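Side-chain contacts in AAR187Cp (Eremothecium gossypii, PDB 3ZIL), which belongs to the Wapl family and, as Wpl1, probably regulates cohesin and the establishment of sister-chromatid cohesion during chromosome segregation: residues Ile27-Ser32 with Pro36-Asn41; Leu44-Asp49 with Glu70-Gly75; Thr83-Cys88 with Arg140-Thr145; Lys123-Ser128 with Asn134-Leu139. All blocks are in the same frame, centred on the assembly; numbering follows the deposited sequence.

All four contacts lie at the N-terminal end of the elongated, all-helical Wap1 domain, on the same side of the chain's centre. Contacts 1 and 2 are nearest, with centres about 8 Å apart. They share helix 36-52 and are tied by polar bonds from the 27-32 loop to Trp71 and Gln74. Contact 2 lies about 11 Å from contact 3, centre to centre, and Gln87 links them by bonding to the carbonyls of Cys72 and Gly75. Contacts 3 and 4 are also about 11 Å apart between centres and share helix 129-141. Contact 4 is about 17 Å from contact 1, centre to centre, yet Arg40 touches Ile125.

Contact 1: Ile27-Ser32 with Pro36-Asn41; sequences ILSDNS and PEHRRN
Ser29 OG passes the edge of the His38 ring, near its plane, 4.0 Å from His38 CD2. This is a loose contact. The hydroxyl is instead hydrogen-bonded to Asn42 OD1, one turn further along the same helix. The carbonyl of Ser29 takes a hydrogen bond from Trp71 NE1. Asp30 then turns the chain. Its OD1 accepts from Ser32 N at 3.0 Å, which makes an Asx turn, and from Ser32 OG at 2.6 Å. Both donors come from one face of the carboxylate. Asn31 and Arg39 carry most of the contact. Asn31 CG sits beside its own backbone N (chi1 -66°), which turns the amide toward Arg39. The amide and guanidinium planes are 76° apart, so the groups cross and do not stack. Asn31 OD1 is 3.0 Å from Arg39 NH1 and 3.2 Å from Arg39 CD. Asn31 ND2 and Arg39 NH1 both donate to Trp71 O, which probably accounts for their closeness. ND2 also bonds Gln74 OE1. Arg39 NH2 reaches the carbonyls of Cys72 and Gly75, and the guanidinium makes a cation-pi contact with Trp71. The loop between helices 20-27 and 36-52 is thus tied, with the start of helix 36-52, to the C-terminal end of helix 54-72 and the turn that follows it.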
# COMPACT_ATOMS: atom_id res chain seq x y z
N ILE A 27 39.34 -5.10 -0.10
CA ILE A 27 38.17 -4.58 -0.81
C ILE A 27 37.55 -3.42 -0.02
O ILE A 27 36.97 -2.48 -0.60
CB ILE A 27 37.09 -5.69 -1.03
CG1 ILE A 27 36.42 -5.49 -2.38
CG2 ILE A 27 36.07 -5.69 0.08
CD1 ILE A 27 37.38 -5.78 -3.52
N LEU A 28 37.73 -3.44 1.29
CA LEU A 28 37.14 -2.36 2.10
C LEU A 28 38.10 -1.17 2.17
O LEU A 28 38.52 -0.73 3.26
CB LEU A 28 36.69 -2.84 3.49
CG LEU A 28 35.69 -4.03 3.54
CD1 LEU A 28 35.57 -4.57 4.97
CD2 LEU A 28 34.30 -3.74 2.92
N SER A 29 38.38 -0.59 1.01
CA SER A 29 39.38 0.52 0.92
C SER A 29 38.76 1.81 1.50
O SER A 29 37.62 2.13 1.20
CB SER A 29 39.77 0.75 -0.55
OG SER A 29 38.58 0.86 -1.32
N ASP A 30 39.51 2.52 2.31
CA ASP A 30 39.15 3.90 2.82
C ASP A 30 38.44 4.81 1.82
O ASP A 30 39.08 5.35 0.89
CB ASP A 30 40.47 4.58 3.31
CG ASP A 30 40.20 5.79 4.22
OD1 ASP A 30 39.16 6.49 4.06
OD2 ASP A 30 41.08 6.04 5.06
N ASN A 31 37.11 5.00 1.99
CA ASN A 31 36.28 5.76 1.05
C ASN A 31 36.71 7.22 0.96
O ASN A 31 36.45 7.85 -0.03
CB ASN A 31 34.76 5.68 1.42
CG ASN A 31 34.18 4.25 1.26
OD1 ASN A 31 34.39 3.62 0.23
ND2 ASN A 31 33.46 3.74 2.28
N SER A 32 37.45 7.72 1.95
CA SER A 32 37.88 9.14 1.94
C SER A 32 39.19 9.28 1.12
O SER A 32 39.63 10.41 0.79
CB SER A 32 38.05 9.68 3.37
OG SER A 32 39.14 9.05 3.99
N PRO A 36 34.80 7.97 -6.60
CA PRO A 36 33.58 7.17 -6.47
C PRO A 36 33.55 5.94 -7.42
O PRO A 36 32.91 4.95 -7.10
CB PRO A 36 32.45 8.17 -6.78
CG PRO A 36 33.05 9.52 -6.49
CD PRO A 36 34.50 9.39 -6.91
N GLU A 37 34.24 6.01 -8.55
CA GLU A 37 34.30 4.87 -9.49
C GLU A 37 35.02 3.65 -8.86
O GLU A 37 34.59 2.51 -9.03
CB GLU A 37 35.00 5.27 -10.81
CG GLU A 37 34.91 4.21 -11.92
CD GLU A 37 35.74 4.54 -13.17
OE1 GLU A 37 36.66 5.39 -13.09
OE2 GLU A 37 35.52 3.91 -14.23
N HIS A 38 36.15 3.90 -8.19
CA HIS A 38 36.94 2.87 -7.55
C HIS A 38 36.12 2.27 -6.44
O HIS A 38 36.06 1.04 -6.27
CB HIS A 38 38.26 3.44 -7.02
CG HIS A 38 39.18 2.39 -6.38
ND1 HIS A 38 40.11 1.68 -7.11
CD2 HIS A 38 39.33 1.97 -5.05
CE1 HIS A 38 40.80 0.85 -6.28
NE2 HIS A 38 40.33 1.03 -5.03
N ARG A 39 35.52 3.12 -5.61
CA ARG A 39 34.61 2.64 -4.55
C ARG A 39 33.55 1.73 -5.17
O ARG A 39 33.37 0.54 -4.76
CB ARG A 39 33.97 3.82 -3.83
CG ARG A 39 32.82 3.45 -2.85
CD ARG A 39 32.37 4.67 -2.01
NE ARG A 39 31.02 4.59 -1.41
CZ ARG A 39 30.62 3.83 -0.39
NH1 ARG A 39 31.44 2.90 0.17
NH2 ARG A 39 29.35 3.94 0.03
N ARG A 40 32.86 2.28 -6.17
CA ARG A 40 31.83 1.51 -6.87
C ARG A 40 32.36 0.13 -7.36
O ARG A 40 31.62 -0.87 -7.31
CB ARG A 40 31.26 2.28 -8.05
CG ARG A 40 30.19 1.49 -8.75
CD ARG A 40 29.60 2.21 -9.95
NE ARG A 40 30.35 2.32 -11.21
CZ ARG A 40 31.36 1.59 -11.62
NH1 ARG A 40 31.83 0.62 -10.85
NH2 ARG A 40 31.90 1.83 -12.82
N ASN A 41 33.60 0.13 -7.85
CA ASN A 41 34.18 -1.07 -8.42
C ASN A 41 34.51 -2.12 -7.36
O ASN A 41 34.25 -3.33 -7.56
CB ASN A 41 35.40 -0.73 -9.29
CG ASN A 41 34.98 -0.14 -10.67
OD1 ASN A 41 33.79 0.08 -10.93
ND2 ASN A 41 35.92 0.15 -11.50

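Contact 2: Leu44-Asp49 with Glu70-Gly75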
# COMPACT_ATOMS: atom_id res chain seq x y z
N LEU A 44 31.17 -3.53 -6.30
CA LEU A 44 30.73 -4.52 -7.30
C LEU A 44 31.36 -5.89 -7.13
O LEU A 44 30.69 -6.97 -7.13
CB LEU A 44 30.94 -3.98 -8.73
CG LEU A 44 30.66 -4.95 -9.92
CD1 LEU A 44 29.17 -5.36 -9.79
CD2 LEU A 44 30.93 -4.32 -11.29
N ARG A 45 32.67 -5.87 -6.95
CA ARG A 45 33.42 -7.04 -6.80
C ARG A 45 33.03 -7.75 -5.49
O ARG A 45 32.95 -8.98 -5.43
CB ARG A 45 34.88 -6.64 -6.87
CG ARG A 45 35.86 -7.72 -6.42
CD ARG A 45 37.28 -7.28 -6.87
NE ARG A 45 38.18 -8.38 -6.63
CZ ARG A 45 39.51 -8.31 -6.63
NH1 ARG A 45 40.14 -7.16 -6.86
NH2 ARG A 45 40.20 -9.43 -6.36
N LEU A 46 32.71 -6.98 -4.44
CA LEU A 46 32.24 -7.57 -3.18
C LEU A 46 30.88 -8.30 -3.30
O LEU A 46 30.72 -9.45 -2.77
CB LEU A 46 32.15 -6.48 -2.12
CG LEU A 46 31.45 -6.81 -0.80
CD1 LEU A 46 32.22 -7.91 -0.09
CD2 LEU A 46 31.17 -5.55 0.08
N CYS A 47 29.94 -7.63 -3.97
CA CYS A 47 28.57 -8.13 -4.15
C CYS A 47 28.69 -9.42 -4.94
O CYS A 47 28.07 -10.44 -4.62
CB CYS A 47 27.69 -7.12 -4.90
SG CYS A 47 27.38 -5.65 -3.85
N LEU A 48 29.54 -9.39 -5.96
CA LEU A 48 29.63 -10.56 -6.87
C LEU A 48 30.26 -11.80 -6.16
O LEU A 48 29.75 -12.91 -6.26
CB LEU A 48 30.29 -10.18 -8.18
CG LEU A 48 30.13 -11.18 -9.34
CD1 LEU A 48 28.69 -11.47 -9.79
CD2 LEU A 48 30.89 -10.60 -10.52
N ASP A 49 31.30 -11.59 -5.35
CA ASP A 49 31.83 -12.62 -4.44
C ASP A 49 30.76 -13.18 -3.47
O ASP A 49 30.64 -14.41 -3.27
CB ASP A 49 33.02 -12.04 -3.67
CG ASP A 49 34.21 -11.73 -4.58
OD1 ASP A 49 34.19 -12.12 -5.76
OD2 ASP A 49 35.16 -11.08 -4.16
N GLU A 70 29.33 -0.51 7.58
CA GLU A 70 29.67 0.93 7.64
C GLU A 70 30.43 1.35 6.38
O GLU A 70 30.29 2.48 5.91
CB GLU A 70 30.46 1.28 8.91
CG GLU A 70 29.60 1.20 10.17
CD GLU A 70 30.31 1.64 11.46
OE1 GLU A 70 31.54 1.88 11.47
OE2 GLU A 70 29.62 1.74 12.50
N TRP A 71 31.22 0.42 5.85
CA TRP A 71 31.90 0.65 4.58
C TRP A 71 30.91 0.79 3.45
O TRP A 71 30.95 1.81 2.73
CB TRP A 71 32.99 -0.42 4.28
CG TRP A 71 33.74 -0.09 3.01
CD1 TRP A 71 34.85 0.71 2.88
CD2 TRP A 71 33.38 -0.47 1.64
NE1 TRP A 71 35.26 0.80 1.55
CE2 TRP A 71 34.42 0.09 0.77
CE3 TRP A 71 32.38 -1.30 1.08
CZ2 TRP A 71 34.39 -0.08 -0.61
CZ3 TRP A 71 32.37 -1.47 -0.31
CH2 TRP A 71 33.35 -0.87 -1.14
N CYS A 72 29.96 -0.16 3.29
CA CYS A 72 29.01 -0.06 2.19
C CYS A 72 28.16 1.21 2.30
O CYS A 72 27.82 1.82 1.30
CB CYS A 72 28.06 -1.28 2.07
SG CYS A 72 28.97 -2.84 1.72
N PHE A 73 27.79 1.62 3.50
CA PHE A 73 26.73 2.68 3.62
C PHE A 73 27.31 3.96 4.09
O PHE A 73 26.59 4.82 4.53
CB PHE A 73 25.54 2.23 4.47
CG PHE A 73 24.82 1.06 3.88
CD1 PHE A 73 24.01 1.23 2.78
CD2 PHE A 73 25.04 -0.25 4.36
CE1 PHE A 73 23.35 0.11 2.20
CE2 PHE A 73 24.41 -1.35 3.79
CZ PHE A 73 23.58 -1.16 2.68
N GLN A 74 28.63 4.10 3.96
CA GLN A 74 29.30 5.35 4.44
C GLN A 74 28.77 6.60 3.67
O GLN A 74 28.57 7.67 4.24
CB GLN A 74 30.85 5.24 4.32
CG GLN A 74 31.55 6.31 5.14
CD GLN A 74 33.06 6.38 4.93
OE1 GLN A 74 33.62 5.62 4.12
NE2 GLN A 74 33.73 7.27 5.68
N GLY A 75 28.60 6.43 2.37
CA GLY A 75 27.98 7.44 1.53
C GLY A 75 26.80 6.78 0.81
O GLY A 75 26.89 5.61 0.33
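Leu46 meets Cys72 and Trp71 through a single methyl group. Its CD2 lies 3.9 Å from Cys72 SG, and this is the close part of the contact. The same CD2 is 4.3 Å from Trp71 CZ3 and approaches the indole obliquely. Leu46 CG is anti to its backbone N (chi1 169°), which carries the branched end across to helix 54-72. Cys72 SG stands beside its own backbone N (chi1 -63°), in the plane of the Trp71 ring at its edge. CD2 therefore meets a sulfur and an aromatic ring that already lie side by side. Behind the sulfur, Cys72 CB lies 3.9 Å above the Phe73 ring, offset toward its rim. All three touching residues are buried. The rest of the contact is loose. Leu46 CD1 is 6.3 Å from Cys72 SG. The nearest CA atoms, those of Leu46 and Cys72, are 9.8 Å apart, and only 80 Å² is buried in all. Arg45 on one segment and Gln74 on the other are exposed to solvent. Leu44 and Leu48 pack on helix 129-141 instead, while Cys47 touches Phe89 and Ile90 of helix 81-93. Helices 36-52 and 54-72 follow each other through a very short turn, an alpha-helical hairpin of the kind from which all-helical domains such as Wap1 are built.

Contact 3: Thr83-Cys88 with Arg140-Thr145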
# COMPACT_ATOMS: atom_id res chain seq x y z
N THR A 83 25.64 2.30 -7.76
CA THR A 83 26.10 2.12 -6.39
C THR A 83 24.90 1.81 -5.49
O THR A 83 24.96 0.93 -4.64
CB THR A 83 26.85 3.37 -5.95
OG1 THR A 83 28.06 3.45 -6.74
CG2 THR A 83 27.24 3.34 -4.51
N SER A 84 23.82 2.56 -5.70
CA SER A 84 22.55 2.39 -4.92
C SER A 84 21.92 0.99 -5.04
O SER A 84 21.45 0.39 -4.05
CB SER A 84 21.62 3.50 -5.42
OG SER A 84 22.03 4.71 -4.84
N LEU A 85 21.95 0.46 -6.26
CA LEU A 85 21.59 -0.91 -6.52
C LEU A 85 22.43 -1.95 -5.77
O LEU A 85 21.89 -2.88 -5.16
CB LEU A 85 21.65 -1.20 -8.00
CG LEU A 85 20.96 -2.57 -8.31
CD1 LEU A 85 19.46 -2.58 -7.96
CD2 LEU A 85 21.18 -2.98 -9.78
N LEU A 86 23.76 -1.81 -5.83
CA LEU A 86 24.66 -2.65 -5.09
C LEU A 86 24.35 -2.55 -3.59
O LEU A 86 24.44 -3.55 -2.89
CB LEU A 86 26.12 -2.19 -5.34
CG LEU A 86 26.57 -2.17 -6.80
CD1 LEU A 86 28.03 -1.66 -7.02
CD2 LEU A 86 26.33 -3.53 -7.44
N GLN A 87 24.06 -1.34 -3.09
CA GLN A 87 23.84 -1.15 -1.69
C GLN A 87 22.53 -1.81 -1.31
O GLN A 87 22.46 -2.31 -0.20
CB GLN A 87 23.76 0.35 -1.28
CG GLN A 87 25.16 1.00 -1.37
CD GLN A 87 25.10 2.50 -1.26
OE1 GLN A 87 24.43 3.17 -2.04
NE2 GLN A 87 25.91 3.06 -0.35
N CYS A 88 21.52 -1.74 -2.17
CA CYS A 88 20.24 -2.47 -1.85
C CYS A 88 20.49 -4.03 -1.77
O CYS A 88 19.95 -4.67 -0.89
CB CYS A 88 19.20 -2.23 -2.92
SG CYS A 88 18.54 -0.56 -3.05
N ARG A 140 22.12 -10.49 -13.89
CA ARG A 140 21.50 -11.83 -14.09
C ARG A 140 21.22 -12.60 -12.80
O ARG A 140 20.33 -13.40 -12.77
CB ARG A 140 22.29 -12.72 -15.10
CG ARG A 140 22.33 -12.11 -16.51
CD ARG A 140 23.02 -12.97 -17.57
NE ARG A 140 24.40 -13.34 -17.26
CZ ARG A 140 25.49 -12.73 -17.77
NH1 ARG A 140 25.35 -11.70 -18.59
NH2 ARG A 140 26.72 -13.14 -17.46
N LYS A 141 21.93 -12.33 -11.72
CA LYS A 141 21.65 -13.01 -10.46
C LYS A 141 20.79 -12.28 -9.42
O LYS A 141 20.38 -12.88 -8.45
CB LYS A 141 22.98 -13.41 -9.80
CG LYS A 141 23.60 -14.67 -10.38
CD LYS A 141 25.13 -14.64 -10.30
CE LYS A 141 25.70 -15.81 -11.12
NZ LYS A 141 27.16 -15.66 -11.14
N LEU A 142 20.61 -10.95 -9.55
CA LEU A 142 19.96 -10.15 -8.48
C LEU A 142 18.48 -10.43 -8.47
O LEU A 142 17.90 -10.70 -9.52
CB LEU A 142 20.13 -8.67 -8.79
CG LEU A 142 21.53 -8.14 -8.42
CD1 LEU A 142 21.66 -6.79 -9.04
CD2 LEU A 142 21.72 -8.12 -6.86
N LYS A 143 17.89 -10.38 -7.31
CA LYS A 143 16.47 -10.46 -7.18
C LYS A 143 15.74 -9.36 -7.99
O LYS A 143 14.63 -9.59 -8.48
CB LYS A 143 16.14 -10.32 -5.70
CG LYS A 143 14.68 -10.59 -5.34
CD LYS A 143 14.55 -10.54 -3.82
CE LYS A 143 15.50 -11.53 -3.16
NZ LYS A 143 15.43 -11.54 -1.68
N PHE A 144 16.32 -8.16 -8.12
CA PHE A 144 15.68 -7.02 -8.87
C PHE A 144 16.79 -6.26 -9.58
O PHE A 144 17.87 -6.09 -9.00
CB PHE A 144 15.02 -6.00 -7.93
CG PHE A 144 13.86 -6.55 -7.10
CD1 PHE A 144 12.61 -6.87 -7.69
CD2 PHE A 144 14.01 -6.80 -5.72
CE1 PHE A 144 11.51 -7.35 -6.88
CE2 PHE A 144 12.93 -7.31 -4.94
CZ PHE A 144 11.70 -7.58 -5.50
N THR A 145 16.52 -5.75 -10.78
CA THR A 145 17.59 -5.15 -11.56
C THR A 145 17.52 -3.62 -11.65
O THR A 145 18.20 -3.00 -12.44
CB THR A 145 17.75 -5.87 -12.90
OG1 THR A 145 16.53 -5.79 -13.65
CG2 THR A 145 18.08 -7.34 -12.61
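Phe144 gives Leu85 its carbonyl and not its ring. Leu85 CD1 lies 4.0 Å from Phe144 O, while the phenyl group leads away from helix 81-93. There the ring meets Tyr150 edge-to-face, and Tyr153 with the two planes at about 50°. Both tyrosines belong to helix 147-158. The apolar part of the contact is made by two leucines that reach toward each other, tip to tip. Leu85 CD2 is 3.9 Å from Leu142 CD1. Leu85 CG is anti to the backbone N (chi1 -167°), and this extends its two methyls toward the 140-145 chain. Leu142 CG stands beside its own backbone N (chi1 -80°) and brings CD1 back to Leu85. Residues 140-145 connect the weakly bonded end of helix 129-141 to helix 147-158, and Leu85 packs against this connection from helix 81-93. Its CD2 also touches Thr145 O at 4.0 Å, so the two methyls rest against successive carbonyl groups of the connection. Leu85 further touches Thr147 and Phe121, as well as Leu139 of helix 129-141, and it is buried. Thr145 directs its own side chain away and is exposed.

Contact 4: Lys123-Ser128 with Asn134-Leu139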
# COMPACT_ATOMS: atom_id res chain seq x y z
N LYS A 123 20.84 1.67 -18.34
CA LYS A 123 21.01 0.35 -18.95
C LYS A 123 22.49 0.01 -19.21
O LYS A 123 22.80 -1.15 -19.50
CB LYS A 123 20.26 0.34 -20.27
CG LYS A 123 18.96 -0.44 -20.27
CD LYS A 123 18.42 -0.58 -21.70
CE LYS A 123 18.06 0.77 -22.34
NZ LYS A 123 17.82 0.61 -23.81
N LYS A 124 23.39 0.99 -19.15
CA LYS A 124 24.84 0.77 -19.26
C LYS A 124 25.63 1.17 -17.98
O LYS A 124 25.22 2.07 -17.23
CB LYS A 124 25.40 1.63 -20.40
CG LYS A 124 24.71 1.51 -21.74
CD LYS A 124 25.58 2.16 -22.81
CE LYS A 124 25.46 1.42 -24.14
NZ LYS A 124 26.29 2.07 -25.21
N ILE A 125 26.77 0.53 -17.75
CA ILE A 125 27.68 0.97 -16.69
C ILE A 125 28.92 1.61 -17.38
O ILE A 125 29.45 1.05 -18.34
CB ILE A 125 27.97 -0.15 -15.60
CG1 ILE A 125 28.94 0.34 -14.52
CG2 ILE A 125 28.53 -1.45 -16.17
CD1 ILE A 125 29.15 -0.64 -13.39
N ALA A 126 29.31 2.82 -16.96
CA ALA A 126 30.62 3.41 -17.32
C ALA A 126 31.71 2.53 -16.70
O ALA A 126 31.74 2.36 -15.49
CB ALA A 126 30.73 4.80 -16.69
N GLY A 127 32.58 1.93 -17.48
CA GLY A 127 33.69 1.23 -16.84
C GLY A 127 34.53 0.42 -17.78
O GLY A 127 34.22 0.31 -18.96
N SER A 128 35.60 -0.17 -17.26
CA SER A 128 36.36 -1.13 -18.07
C SER A 128 35.44 -2.26 -18.65
O SER A 128 34.26 -2.46 -18.25
CB SER A 128 37.46 -1.73 -17.24
OG SER A 128 36.92 -2.65 -16.31
N ASN A 134 31.34 -7.95 -15.32
CA ASN A 134 31.02 -8.29 -13.91
C ASN A 134 29.64 -7.81 -13.51
O ASN A 134 28.91 -8.48 -12.76
CB ASN A 134 32.08 -7.73 -12.92
CG ASN A 134 33.30 -8.64 -12.79
OD1 ASN A 134 33.32 -9.79 -13.26
ND2 ASN A 134 34.31 -8.14 -12.14
N TYR A 135 29.30 -6.65 -14.03
CA TYR A 135 27.99 -6.02 -13.75
C TYR A 135 26.82 -6.79 -14.36
O TYR A 135 25.89 -7.11 -13.64
CB TYR A 135 28.00 -4.61 -14.28
CG TYR A 135 26.71 -3.89 -14.08
CD1 TYR A 135 26.26 -3.61 -12.77
CD2 TYR A 135 25.97 -3.41 -15.18
CE1 TYR A 135 25.08 -2.86 -12.57
CE2 TYR A 135 24.77 -2.69 -14.99
CZ TYR A 135 24.33 -2.43 -13.67
OH TYR A 135 23.13 -1.72 -13.45
N GLN A 136 26.90 -7.08 -15.67
CA GLN A 136 25.96 -8.03 -16.33
C GLN A 136 25.80 -9.34 -15.59
O GLN A 136 24.70 -9.85 -15.39
CB GLN A 136 26.36 -8.37 -17.80
CG GLN A 136 26.60 -7.21 -18.79
CD GLN A 136 25.85 -5.88 -18.52
OE1 GLN A 136 24.60 -5.85 -18.29
NE2 GLN A 136 26.62 -4.74 -18.56
N ASP A 137 26.91 -9.90 -15.19
CA ASP A 137 26.87 -11.17 -14.48
C ASP A 137 26.07 -11.03 -13.14
O ASP A 137 25.13 -11.83 -12.83
CB ASP A 137 28.31 -11.60 -14.32
CG ASP A 137 28.51 -12.79 -13.39
OD1 ASP A 137 27.56 -13.39 -12.84
OD2 ASP A 137 29.71 -13.13 -13.20
N LEU A 138 26.40 -9.99 -12.36
CA LEU A 138 25.59 -9.71 -11.16
C LEU A 138 24.09 -9.50 -11.40
O LEU A 138 23.27 -10.10 -10.69
CB LEU A 138 26.18 -8.56 -10.33
CG LEU A 138 25.46 -8.34 -8.98
CD1 LEU A 138 25.74 -9.46 -7.95
CD2 LEU A 138 25.91 -6.98 -8.47
N LEU A 139 23.76 -8.62 -12.36
CA LEU A 139 22.41 -8.33 -12.77
C LEU A 139 21.58 -9.57 -13.08
O LEU A 139 20.44 -9.67 -12.62
CB LEU A 139 22.41 -7.39 -13.99
CG LEU A 139 21.88 -5.96 -14.03
CD1 LEU A 139 22.14 -5.14 -12.78
CD2 LEU A 139 22.39 -5.25 -15.30
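The loop leading into helix 129-141 folds back on that helix, and Ile125 lies over one face of the Tyr135 ring in a CH-pi contact. Ile125 CB is 4.2 Å from the ring centroid, 25° off the ring normal, and sits toward the rim of the ring. CB and CD1 lie above the rim, while CG2 stands lower and outside it, beside CG and CD2 of the tyrosine. CG2 is closest, 3.4 Å from Tyr135 CD2, which is tight packing. It also reaches the root of the side chain, 3.7 Å from Tyr135 CB. The longer branch puts CD1 4.1 Å from Tyr135 CG. In Ile125 it is CG1 that lies anti to the backbone N (chi1 180°), so CG2 sits between the backbone N and the carbonyl carbon and faces the CD2 side of the ring. Tyr135 also has its CG anti to the backbone N (chi1 179°), which turns the ring toward the 123-128 loop. This loop comes from helix 108-116 and packs back on helix 129-141, whose N-cap is Ser128. Ser128 OG accepts from Val131 N. Val82 of helix 81-93 touches both Ile125 and Tyr135, and Arg40 of helix 36-52 also packs on Ile125. Gln136 skirts the contact, with NE2 4.5 Å from Ile125 CG2 and weakly bonded to Lys132 O. On the solvent side, Lys123 and Lys124 direct their side chains away from the helix.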